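Putative HAD-hydrolase YfnB (Bacillus subtilis, PDB 3ED5) is a putative hydrolase of the haloacid dehalogenase (HAD) superfamily that probably acts as a 5'-nucleotidase. Local coordinates at residues A[31-34]-A[39-42]; A[64-69]-A[126-131]; A[116-121]-A[230-235]; A[200-203]-A[209-212]. One frame throughout, in Å; residues are numbered along the deposited sequence. Where two conformers were deposited one is given.

Interaction 1 (A[31-34]-A[39-42]); sequences LLFE and PLTN. With FMT (formic acid), chain I.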
loop_
_atom_site.group_PDB
_atom_site.type_symbol
_atom_site.label_atom_id
_atom_site.label_comp_id
_atom_site.label_asym_id
_atom_site.label_seq_id
_atom_site.Cartn_x
_atom_site.Cartn_y
_atom_site.Cartn_z
ATOM N N LEU A 31 2.835 19.220 -7.365
ATOM C CA LEU A 31 3.684 19.412 -8.550
ATOM C C LEU A 31 2.916 19.229 -9.858
ATOM O O LEU A 31 3.168 19.950 -10.839
ATOM C CB LEU A 31 4.915 18.500 -8.496
ATOM C CG LEU A 31 5.861 18.811 -7.339
ATOM C CD1 LEU A 31 7.017 17.846 -7.351
ATOM C CD2 LEU A 31 6.381 20.246 -7.404
ATOM N N LEU A 32 1.966 18.290 -9.867
ATOM C CA LEU A 32 1.110 18.089 -11.037
ATOM C C LEU A 32 0.287 19.362 -11.333
ATOM O O LEU A 32 0.210 19.816 -12.482
ATOM C CB LEU A 32 0.191 16.851 -10.858
ATOM C CG LEU A 32 -0.838 16.677 -11.991
ATOM C CD1 LEU A 32 -0.167 16.225 -13.298
ATOM C CD2 LEU A 32 -1.967 15.707 -11.592
ATOM N N PHE A 33 -0.342 19.911 -10.303
ATOM C CA PHE A 33 -1.172 21.116 -10.489
ATOM C C PHE A 33 -0.373 22.374 -10.809
ATOM O O PHE A 33 -0.835 23.242 -11.574
ATOM C CB PHE A 33 -2.095 21.295 -9.295
ATOM C CG PHE A 33 -3.326 20.442 -9.379
ATOM C CD1 PHE A 33 -3.235 19.060 -9.218
ATOM C CD2 PHE A 33 -4.567 21.008 -9.660
ATOM C CE1 PHE A 33 -4.371 18.246 -9.330
ATOM C CE2 PHE A 33 -5.709 20.214 -9.776
ATOM C CZ PHE A 33 -5.617 18.821 -9.586
ATOM N N GLU A 34 0.831 22.460 -10.258
ATOM C CA GLU A 34 1.762 23.531 -10.640
ATOM C C GLU A 34 2.143 23.352 -12.115
ATOM O O GLU A 34 2.156 24.313 -12.862
ATOM C CB GLU A 34 3.019 23.519 -9.757
ATOM C CG GLU A 34 2.780 23.922 -8.306
ATOM C CD GLU A 34 4.074 24.026 -7.479
ATOM O OE1 GLU A 34 5.187 23.807 -8.018
ATOM O OE2 GLU A 34 3.964 24.333 -6.276
ATOM N N PRO A 39 -4.921 26.089 -10.005
ATOM C CA PRO A 39 -4.915 26.193 -8.545
ATOM C C PRO A 39 -5.482 24.901 -7.972
ATOM O O PRO A 39 -6.469 24.396 -8.519
ATOM C CB PRO A 39 -5.858 27.382 -8.277
ATOM C CG PRO A 39 -5.783 28.191 -9.531
ATOM C CD PRO A 39 -5.716 27.177 -10.624
ATOM N N LEU A 40 -4.835 24.356 -6.938
ATOM C CA LEU A 40 -5.299 23.128 -6.268
ATOM C C LEU A 40 -5.981 23.559 -4.977
ATOM O O LEU A 40 -5.338 23.705 -3.939
ATOM C CB LEU A 40 -4.134 22.165 -5.995
ATOM C CG LEU A 40 -4.464 20.826 -5.279
ATOM C CD1 LEU A 40 -5.570 20.052 -6.014
ATOM C CD2 LEU A 40 -3.195 19.999 -5.053
ATOM N N THR A 41 -7.284 23.799 -5.071
ATOM C CA THR A 41 -8.095 24.183 -3.925
ATOM C C THR A 41 -8.307 23.035 -2.937
ATOM O O THR A 41 -8.146 21.846 -3.284
ATOM C CB THR A 41 -9.459 24.726 -4.389
ATOM O OG1 THR A 41 -10.252 23.660 -4.922
ATOM C CG2 THR A 41 -9.260 25.794 -5.473
ATOM N N ASN A 42 -8.652 23.387 -1.699
ATOM C CA ASN A 42 -9.036 22.376 -0.710
ATOM C C ASN A 42 -10.166 21.481 -1.214
ATOM O O ASN A 42 -10.080 20.250 -1.074
ATOM C CB ASN A 42 -9.453 23.039 0.600
ATOM C CG ASN A 42 -8.284 23.604 1.357
ATOM O OD1 ASN A 42 -7.134 23.226 1.127
ATOM N ND2 ASN A 42 -8.568 24.522 2.276
HETATM C C FMT I . -12.507 24.614 -6.763
HETATM O O1 FMT I . -12.707 24.660 -5.543
HETATM O O2 FMT I . -13.003 25.368 -7.613
#
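F33 and L40 meet across the short loop that joins helix 21-35 to helix 42-60. These helices probably form part of the helical cap inserted after the first strand of the HAD core, as in C1-type members of the superfamily. F33 has the most surface buried here, L40 the next most and P39 the least of the three. L40 lays its CD1 methyl over one face of the F33 ring. L40 CD1 is 3.7 Å from the centroid of the F33 ring and only 8° off the ring normal, a CH-pi contact close to the ring axis. F33 CE2 and F33 CZ are each 3.8 Å from L40 CD1. The side chains cross at about a right angle. L40 has its CG anti to the backbone N (chi1 179°), and this swings the isobutyl group over the ring. L40 CB also rests near the inner end of the ring, 3.9 Å from F33 CG. P39 adds its backbone: P39 O stands 4.0 Å from F33 CD2. Around the pair, F33 also touches L77 and L78 of helix 66-80 and M44 of helix 42-60, so the ring is buried. T41 turns away from F33 and starts the next helix. As its N-cap, T41 OG1 bonds to M44 N. The same oxygen, T41 OG1, donates a hydrogen bond of 2.7 Å to O1 of a bound formic acid.

Interaction 2 (A[64-69]-A[126-131]); sequences MTRDEV and NGVSHT. With FMT (formic acid), chain C.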
loop_
_atom_site.group_PDB
_atom_site.type_symbol
_atom_site.label_atom_id
_atom_site.label_comp_id
_atom_site.label_asym_id
_atom_site.label_seq_id
_atom_site.Cartn_x
_atom_site.Cartn_y
_atom_site.Cartn_z
HETATM N N MSE A 64 -12.916 -2.964 -12.114
HETATM C CA MSE A 64 -12.165 -2.023 -12.931
HETATM C C MSE A 64 -10.729 -2.498 -12.942
HETATM O O MSE A 64 -10.277 -3.146 -11.973
HETATM C CB MSE A 64 -12.302 -0.590 -12.357
HETATM C CG MSE A 64 -11.515 0.448 -13.066
HETATM SE SE MSE A 64 -11.957 2.284 -12.372
HETATM C CE MSE A 64 -13.832 2.294 -12.624
ATOM N N THR A 65 -10.034 -2.266 -14.052
ATOM C CA THR A 65 -8.593 -2.544 -14.100
ATOM C C THR A 65 -7.820 -1.409 -13.445
ATOM O O THR A 65 -8.298 -0.263 -13.401
ATOM C CB THR A 65 -8.063 -2.726 -15.535
ATOM O OG1 THR A 65 -8.205 -1.496 -16.254
ATOM C CG2 THR A 65 -8.790 -3.851 -16.263
ATOM N N ARG A 66 -6.612 -1.697 -12.959
ATOM C CA ARG A 66 -5.800 -0.612 -12.385
ATOM C C ARG A 66 -5.469 0.466 -13.425
ATOM O O ARG A 66 -5.401 1.666 -13.088
ATOM C CB ARG A 66 -4.512 -1.149 -11.760
ATOM C CG ARG A 66 -3.915 -0.153 -10.738
ATOM C CD ARG A 66 -2.568 -0.659 -10.216
ATOM N NE ARG A 66 -1.645 -0.843 -11.331
ATOM C CZ ARG A 66 -0.594 -1.656 -11.298
ATOM N NH1 ARG A 66 -0.354 -2.366 -10.196
ATOM N NH2 ARG A 66 0.193 -1.773 -12.365
ATOM N N ASP A 67 -5.223 0.046 -14.670
ATOM C CA ASP A 67 -4.911 1.031 -15.724
ATOM C C ASP A 67 -6.063 2.032 -15.834
ATOM O O ASP A 67 -5.825 3.256 -15.994
ATOM C CB ASP A 67 -4.701 0.354 -17.088
ATOM C CG ASP A 67 -3.302 -0.250 -17.261
ATOM O OD1 ASP A 67 -2.466 -0.205 -16.341
ATOM O OD2 ASP A 67 -3.042 -0.758 -18.374
ATOM N N GLU A 68 -7.301 1.538 -15.783
ATOM C CA GLU A 68 -8.474 2.422 -15.908
ATOM C C GLU A 68 -8.541 3.365 -14.714
ATOM O O GLU A 68 -8.827 4.547 -14.873
ATOM C CB GLU A 68 -9.798 1.654 -16.030
ATOM C CG GLU A 68 -11.020 2.608 -15.950
ATOM C CD GLU A 68 -12.334 1.968 -16.322
ATOM O OE1 GLU A 68 -12.349 0.744 -16.553
ATOM O OE2 GLU A 68 -13.359 2.698 -16.394
ATOM N N VAL A 69 -8.258 2.841 -13.517
ATOM C CA VAL A 69 -8.225 3.665 -12.283
ATOM C C VAL A 69 -7.268 4.841 -12.485
ATOM O O VAL A 69 -7.664 6.024 -12.331
ATOM C CB VAL A 69 -7.756 2.834 -11.032
ATOM C CG1 VAL A 69 -7.460 3.769 -9.811
ATOM C CG2 VAL A 69 -8.807 1.781 -10.665
ATOM N N ASN A 126 -0.511 -3.788 -4.317
ATOM C CA ASN A 126 -1.306 -3.560 -5.536
ATOM C C ASN A 126 -0.751 -2.351 -6.332
ATOM O O ASN A 126 -1.249 -2.035 -7.415
ATOM C CB ASN A 126 -2.761 -3.207 -5.172
ATOM C CG ASN A 126 -3.589 -4.408 -4.827
ATOM O OD1 ASN A 126 -3.126 -5.558 -4.936
ATOM N ND2 ASN A 126 -4.814 -4.167 -4.400
ATOM N N GLY A 127 0.275 -1.697 -5.798
ATOM C CA GLY A 127 0.879 -0.527 -6.461
ATOM C C GLY A 127 1.572 -0.863 -7.770
ATOM O O GLY A 127 1.991 -1.980 -8.004
ATOM N N VAL A 128 1.724 0.122 -8.633
ATOM C CA VAL A 128 2.464 -0.072 -9.881
ATOM C C VAL A 128 3.882 -0.610 -9.593
ATOM O O VAL A 128 4.617 -0.030 -8.767
ATOM C CB VAL A 128 2.507 1.225 -10.673
ATOM C CG1 VAL A 128 3.426 1.094 -11.921
ATOM C CG2 VAL A 128 1.069 1.591 -11.059
ATOM N N SER A 129 4.255 -1.699 -10.279
ATOM C CA SER A 129 5.507 -2.383 -9.938
ATOM C C SER A 129 6.713 -1.431 -10.007
ATOM O O SER A 129 7.480 -1.325 -9.048
ATOM C CB SER A 129 5.748 -3.599 -10.843
ATOM O OG SER A 129 6.864 -4.291 -10.310
ATOM N N HIS A 130 6.841 -0.705 -11.127
ATOM C CA HIS A 130 7.984 0.190 -11.263
ATOM C C HIS A 130 8.067 1.182 -10.097
ATOM O O HIS A 130 9.159 1.472 -9.588
ATOM C CB HIS A 130 7.932 0.963 -12.580
ATOM C CG HIS A 130 9.182 1.729 -12.826
ATOM N ND1 HIS A 130 9.238 3.102 -12.738
ATOM C CD2 HIS A 130 10.448 1.310 -13.059
ATOM C CE1 HIS A 130 10.477 3.501 -12.961
ATOM N NE2 HIS A 130 11.233 2.434 -13.150
ATOM N N THR A 131 6.904 1.691 -9.696
ATOM C CA THR A 131 6.805 2.709 -8.663
ATOM C C THR A 131 7.252 2.151 -7.311
ATOM O O THR A 131 8.000 2.802 -6.569
ATOM C CB THR A 131 5.369 3.235 -8.547
ATOM O OG1 THR A 131 5.003 3.852 -9.783
ATOM C CG2 THR A 131 5.275 4.279 -7.411
HETATM C C FMT C . -2.667 -2.156 -1.543
HETATM O O1 FMT C . -3.011 -1.160 -2.155
HETATM O O2 FMT C . -1.652 -2.749 -1.903
HETATM O O HOH W 1 0.836 -4.425 -8.829
#
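R66, in the first turn of helix 66-80, meets N126 and V128 in the loop before helix 129-138 with an edge and a face of its guanidinium group. The edge is polar. R66 NH1 donates to N126 O at 2.9 Å, with the oxygen near the guanidinium plane. The donor lies 45° out of the carbonyl plane of N126. Over one face lies the V128 methyl CG2, 3.5 Å above the guanidinium plane, offset toward its rim and 3.7 Å from R66 NE. R66 is extended through its first two torsions and then bends at chi3 (58°), which turns the guanidinium against the loop. A water links G127 O to R66 NH1, the latter bond being weak. R66 NH2 has another partner, E152, in a salt bridge, and E152 also accepts from S129 N. With an alanine here, N126 O would probably lose this donor and E152 this positively charged partner. N126 lies near D13, the nucleophile by similarity; its backbone N binds a formic acid, and its ND2 bonds to K158 O. The chemistry implies a charged, directional link between what is probably the cap and the core, beside the probable active site.

Interaction 3 (A[116-121]-A[230-235]); sequences QQQFDL and LNIENT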
loop_
_atom_site.group_PDB
_atom_site.type_symbol
_atom_site.label_atom_id
_atom_site.label_comp_id
_atom_site.label_asym_id
_atom_site.label_seq_id
_atom_site.Cartn_x
_atom_site.Cartn_y
_atom_site.Cartn_z
ATOM N N GLN A 116 14.443 -8.121 9.730
ATOM C CA GLN A 116 15.119 -8.911 8.723
ATOM C C GLN A 116 16.075 -9.936 9.378
ATOM O O GLN A 116 16.322 -10.993 8.817
ATOM C CB GLN A 116 15.849 -7.984 7.733
ATOM C CG GLN A 116 16.496 -8.672 6.525
ATOM C CD GLN A 116 17.863 -9.267 6.837
ATOM O OE1 GLN A 116 18.550 -8.846 7.777
ATOM N NE2 GLN A 116 18.260 -10.279 6.059
ATOM N N GLN A 117 16.600 -9.594 10.549
ATOM C CA GLN A 117 17.541 -10.476 11.274
ATOM C C GLN A 117 16.858 -11.710 11.839
ATOM O O GLN A 117 17.540 -12.701 12.164
ATOM C CB GLN A 117 18.185 -9.704 12.414
ATOM C CG GLN A 117 18.797 -8.391 11.981
ATOM C CD GLN A 117 20.279 -8.436 12.002
ATOM O OE1 GLN A 117 20.923 -8.614 10.962
ATOM N NE2 GLN A 117 20.856 -8.308 13.197
ATOM N N GLN A 118 15.533 -11.668 12.003
ATOM C CA GLN A 118 14.818 -12.765 12.704
ATOM C C GLN A 118 13.591 -13.358 12.010
ATOM O O GLN A 118 13.024 -14.341 12.499
ATOM C CB GLN A 118 14.401 -12.304 14.098
ATOM C CG GLN A 118 15.571 -11.903 14.969
ATOM C CD GLN A 118 15.157 -11.722 16.404
ATOM O OE1 GLN A 118 14.703 -12.667 17.060
ATOM N NE2 GLN A 118 15.319 -10.511 16.912
ATOM N N PHE A 119 13.167 -12.749 10.908
ATOM C CA PHE A 119 11.982 -13.172 10.170
ATOM C C PHE A 119 12.267 -13.099 8.684
ATOM O O PHE A 119 13.189 -12.379 8.257
ATOM C CB PHE A 119 10.799 -12.233 10.482
ATOM C CG PHE A 119 10.416 -12.185 11.933
ATOM C CD1 PHE A 119 9.452 -13.063 12.444
ATOM C CD2 PHE A 119 11.012 -11.269 12.801
ATOM C CE1 PHE A 119 9.100 -13.024 13.795
ATOM C CE2 PHE A 119 10.682 -11.238 14.160
ATOM C CZ PHE A 119 9.715 -12.109 14.661
ATOM N N ASP A 120 11.484 -13.824 7.891
ATOM C CA ASP A 120 11.556 -13.709 6.437
ATOM C C ASP A 120 10.563 -12.630 6.026
ATOM O O ASP A 120 9.366 -12.705 6.362
ATOM C CB ASP A 120 11.201 -15.036 5.778
ATOM C CG ASP A 120 12.194 -16.124 6.103
ATOM O OD1 ASP A 120 13.389 -15.813 6.259
ATOM O OD2 ASP A 120 11.766 -17.293 6.188
ATOM N N LEU A 121 11.043 -11.597 5.330
ATOM C CA LEU A 121 10.152 -10.479 4.995
ATOM C C LEU A 121 9.790 -10.471 3.512
ATOM O O LEU A 121 10.647 -10.692 2.664
ATOM C CB LEU A 121 10.828 -9.140 5.347
ATOM C CG LEU A 121 11.487 -9.043 6.720
ATOM C CD1 LEU A 121 12.099 -7.648 6.938
ATOM C CD2 LEU A 121 10.512 -9.416 7.868
ATOM N N LEU A 230 5.379 -9.452 18.090
ATOM C CA LEU A 230 6.232 -10.511 17.517
ATOM C C LEU A 230 7.073 -11.190 18.598
ATOM O O LEU A 230 7.772 -12.190 18.312
ATOM C CB LEU A 230 7.132 -9.913 16.433
ATOM C CG LEU A 230 6.368 -9.355 15.226
ATOM C CD1 LEU A 230 7.370 -8.716 14.260
ATOM C CD2 LEU A 230 5.545 -10.437 14.509
ATOM N N ASN A 231 7.015 -10.638 19.822
ATOM C CA ASN A 231 7.790 -11.110 20.967
ATOM C C ASN A 231 9.283 -11.201 20.660
ATOM O O ASN A 231 9.909 -12.250 20.841
ATOM C CB ASN A 231 7.263 -12.455 21.501
ATOM C CG ASN A 231 7.898 -12.839 22.830
ATOM O OD1 ASN A 231 8.331 -11.969 23.596
ATOM N ND2 ASN A 231 7.972 -14.140 23.098
ATOM N N ILE A 232 9.832 -10.105 20.164
ATOM C CA ILE A 232 11.281 -9.980 19.995
ATOM C C ILE A 232 11.735 -8.665 20.622
ATOM O O ILE A 232 10.988 -7.682 20.617
ATOM C CB ILE A 232 11.736 -10.045 18.502
ATOM C CG1 ILE A 232 11.121 -8.928 17.665
ATOM C CG2 ILE A 232 11.447 -11.414 17.869
ATOM C CD1 ILE A 232 12.093 -8.401 16.650
ATOM N N GLU A 233 12.953 -8.646 21.163
ATOM C CA GLU A 233 13.510 -7.426 21.766
ATOM C C GLU A 233 13.960 -6.405 20.723
ATOM O O GLU A 233 14.633 -6.753 19.748
ATOM C CB GLU A 233 14.678 -7.769 22.679
ATOM C CG GLU A 233 14.419 -9.001 23.511
ATOM C CD GLU A 233 15.221 -9.016 24.783
ATOM O OE1 GLU A 233 16.473 -9.092 24.708
ATOM O OE2 GLU A 233 14.587 -8.957 25.861
ATOM N N ASN A 234 13.593 -5.146 20.943
ATOM C CA ASN A 234 14.027 -4.048 20.085
ATOM C C ASN A 234 15.529 -3.780 20.215
ATOM O O ASN A 234 16.081 -3.802 21.326
ATOM C CB ASN A 234 13.231 -2.781 20.420
ATOM C CG ASN A 234 13.592 -1.587 19.523
ATOM O OD1 ASN A 234 14.462 -1.672 18.645
ATOM N ND2 ASN A 234 12.912 -0.467 19.747
ATOM N N THR A 235 16.177 -3.543 19.074
ATOM C CA THR A 235 17.599 -3.174 19.018
ATOM C C THR A 235 17.876 -2.322 17.774
ATOM O O THR A 235 19.017 -2.156 17.335
ATOM C CB THR A 235 18.545 -4.417 19.097
ATOM O OG1 THR A 235 19.896 -3.974 19.260
ATOM C CG2 THR A 235 18.455 -5.307 17.843
#
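L230 packs on F119 where the C-terminal tail returns to the Rossmann-like HAD core, at the start of strand 120-125. L230 brings its CB to within 3.8 Å of F119 CZ, and its CD1 lies over one face of the F119 ring. The two side chains cross obliquely. L230 also touches L10 of strand 9-12 and L115 of helix 108-116. N231 follows with positive phi (53°) and ends helix 226-230 in a Schellman motif. This change of direction leads the tail on to I232. I232 CG2 reaches the same outer end of the ring, 3.7 Å from F119 CZ. F119 has its CG anti to the carbonyl carbon (chi1 -60°), and the ring points its CZ end at both aliphatic residues. An alanine at F119 is likely to open a gap between the strand start and the tail, with L230 and I232 losing their shared aromatic partner. I232 also meets the extended Q118 side chain, which comes from the opposite direction. The amide end of Q118 lies against the isoleucine, with Q118 OE1 3.6 Å from I232 CG2 and Q118 NE2 3.9 Å from I232 CD1.

Interaction 4 (A[200-203]-A[209-212]); sequences TCWM and PNVP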
loop_
_atom_site.group_PDB
_atom_site.type_symbol
_atom_site.label_atom_id
_atom_site.label_comp_id
_atom_site.label_asym_id
_atom_site.label_seq_id
_atom_site.Cartn_x
_atom_site.Cartn_y
_atom_site.Cartn_z
ATOM N N THR A 200 -3.677 -11.000 10.898
ATOM C CA THR A 200 -3.521 -9.656 10.325
ATOM C C THR A 200 -3.177 -8.593 11.385
ATOM O O THR A 200 -3.668 -8.644 12.527
ATOM C CB THR A 200 -4.846 -9.199 9.661
ATOM O OG1 THR A 200 -5.912 -9.383 10.592
ATOM C CG2 THR A 200 -5.162 -10.042 8.390
ATOM N N CYS A 201 -2.384 -7.603 10.968
ATOM C CA CYS A 201 -2.031 -6.457 11.828
ATOM C C CYS A 201 -2.360 -5.152 11.089
ATOM O O CYS A 201 -1.753 -4.847 10.083
ATOM C CB CYS A 201 -0.548 -6.524 12.195
ATOM S SG CYS A 201 -0.065 -5.153 13.291
ATOM N N TRP A 202 -3.345 -4.430 11.608
ATOM C CA TRP A 202 -3.827 -3.194 11.023
ATOM C C TRP A 202 -3.020 -2.008 11.552
ATOM O O TRP A 202 -3.078 -1.699 12.746
ATOM C CB TRP A 202 -5.317 -3.023 11.370
ATOM C CG TRP A 202 -5.960 -1.847 10.670
ATOM C CD1 TRP A 202 -5.586 -1.307 9.469
ATOM C CD2 TRP A 202 -7.116 -1.115 11.110
ATOM N NE1 TRP A 202 -6.437 -0.256 9.141
ATOM C CE2 TRP A 202 -7.390 -0.133 10.121
ATOM C CE3 TRP A 202 -7.947 -1.194 12.241
ATOM C CZ2 TRP A 202 -8.445 0.776 10.247
ATOM C CZ3 TRP A 202 -9.018 -0.308 12.357
ATOM C CH2 TRP A 202 -9.248 0.682 11.361
HETATM N N MSE A 203 -2.291 -1.360 10.636
HETATM C CA MSE A 203 -1.587 -0.118 10.918
HETATM C C MSE A 203 -2.622 1.013 10.855
HETATM O O MSE A 203 -3.165 1.313 9.785
HETATM C CB MSE A 203 -0.476 0.049 9.868
HETATM C CG MSE A 203 0.279 1.348 9.946
HETATM SE SE MSE A 203 1.221 1.576 11.637
HETATM C CE MSE A 203 2.180 3.248 11.184
ATOM N N PRO A 209 -11.983 5.008 11.914
ATOM C CA PRO A 209 -13.012 4.047 12.249
ATOM C C PRO A 209 -12.924 2.803 11.383
ATOM O O PRO A 209 -12.326 2.805 10.293
ATOM C CB PRO A 209 -14.316 4.808 11.951
ATOM C CG PRO A 209 -13.926 5.770 10.898
ATOM C CD PRO A 209 -12.539 6.211 11.264
ATOM N N ASN A 210 -13.507 1.736 11.877
ATOM C CA ASN A 210 -13.627 0.547 11.089
ATOM C C ASN A 210 -15.030 0.431 10.475
ATOM O O ASN A 210 -15.840 -0.356 10.947
ATOM C CB ASN A 210 -13.300 -0.666 11.960
ATOM C CG ASN A 210 -13.024 -1.906 11.132
ATOM O OD1 ASN A 210 -13.543 -2.049 10.014
ATOM N ND2 ASN A 210 -12.203 -2.801 11.660
ATOM N N VAL A 211 -15.306 1.221 9.429
ATOM C CA VAL A 211 -16.654 1.292 8.821
ATOM C C VAL A 211 -17.141 -0.085 8.314
ATOM O O VAL A 211 -18.269 -0.494 8.636
ATOM C CB VAL A 211 -16.771 2.395 7.706
ATOM C CG1 VAL A 211 -18.234 2.638 7.334
ATOM C CG2 VAL A 211 -16.089 3.713 8.151
ATOM N N PRO A 212 -16.283 -0.830 7.573
ATOM C CA PRO A 212 -16.733 -2.163 7.122
ATOM C C PRO A 212 -16.793 -3.251 8.206
ATOM O O PRO A 212 -17.337 -4.347 7.952
ATOM C CB PRO A 212 -15.714 -2.536 6.041
ATOM C CG PRO A 212 -14.520 -1.725 6.339
ATOM C CD PRO A 212 -14.998 -0.445 6.952
#
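W202 points the outer end of its indole at the loop segment 209-212, where it meets P209 and N210. The contact is small, burying 94 Å² in all, and is made by van der Waals approach. W202 has its CG anti to the backbone N (chi1 -173°), with chi2 at 28°. This conformation carries the six-membered ring away from the strand and toward the loop. W202 CH2 comes within 3.9 Å of P209 O, which stands at the ring edge, near its plane. W202 CZ3 is 4.1 Å from N210 ND2. The amide approaches the indole obliquely, and the two planes are 56° apart. The N210 amide is held by another part of the loop: N210 ND2 bonds to I214 O. The polar atom of the indole is likewise engaged elsewhere, since W202 NE1 bonds to D184 O. These separate bonds help to fix both flat groups in the poses in which they meet. P209 contributes its backbone carbonyl to the contact. The W202 side chain is about 9 Å from that of D13, the nucleophile by similarity. Strand 199-203 lies between strands 179-183 and 218-220 in the Rossmann-like parallel sheet of the HAD core. W202 shares backbone hydrogen bonds with Y218 and I220 of the last strand. L186 and I190 of helix 186-195 pack against its side chain, and L186 also touches N210.

Overall arrangement
From the N terminus, interaction 1 comes first and closes the short loop between helices 21-35 and 42-60. Interaction 2 then spans 56 intervening residues and joins helix 66-80, probably of the cap, to the core loop after strand 120-125. Interaction 3 starts before interaction 2 is complete, so the two cross along the chain. It brings the C-terminal tail back to the beginning of that same strand. Interaction 4 closes the loop after strand 199-203 and is nested inside the long span of interaction 3. Interactions 3 and 4 both reach the parallel sheet, with nearest atoms about 8 Å apart. Interactions 1 and 3 lie on opposite sides of the chain's centre, their centres 42 Å apart.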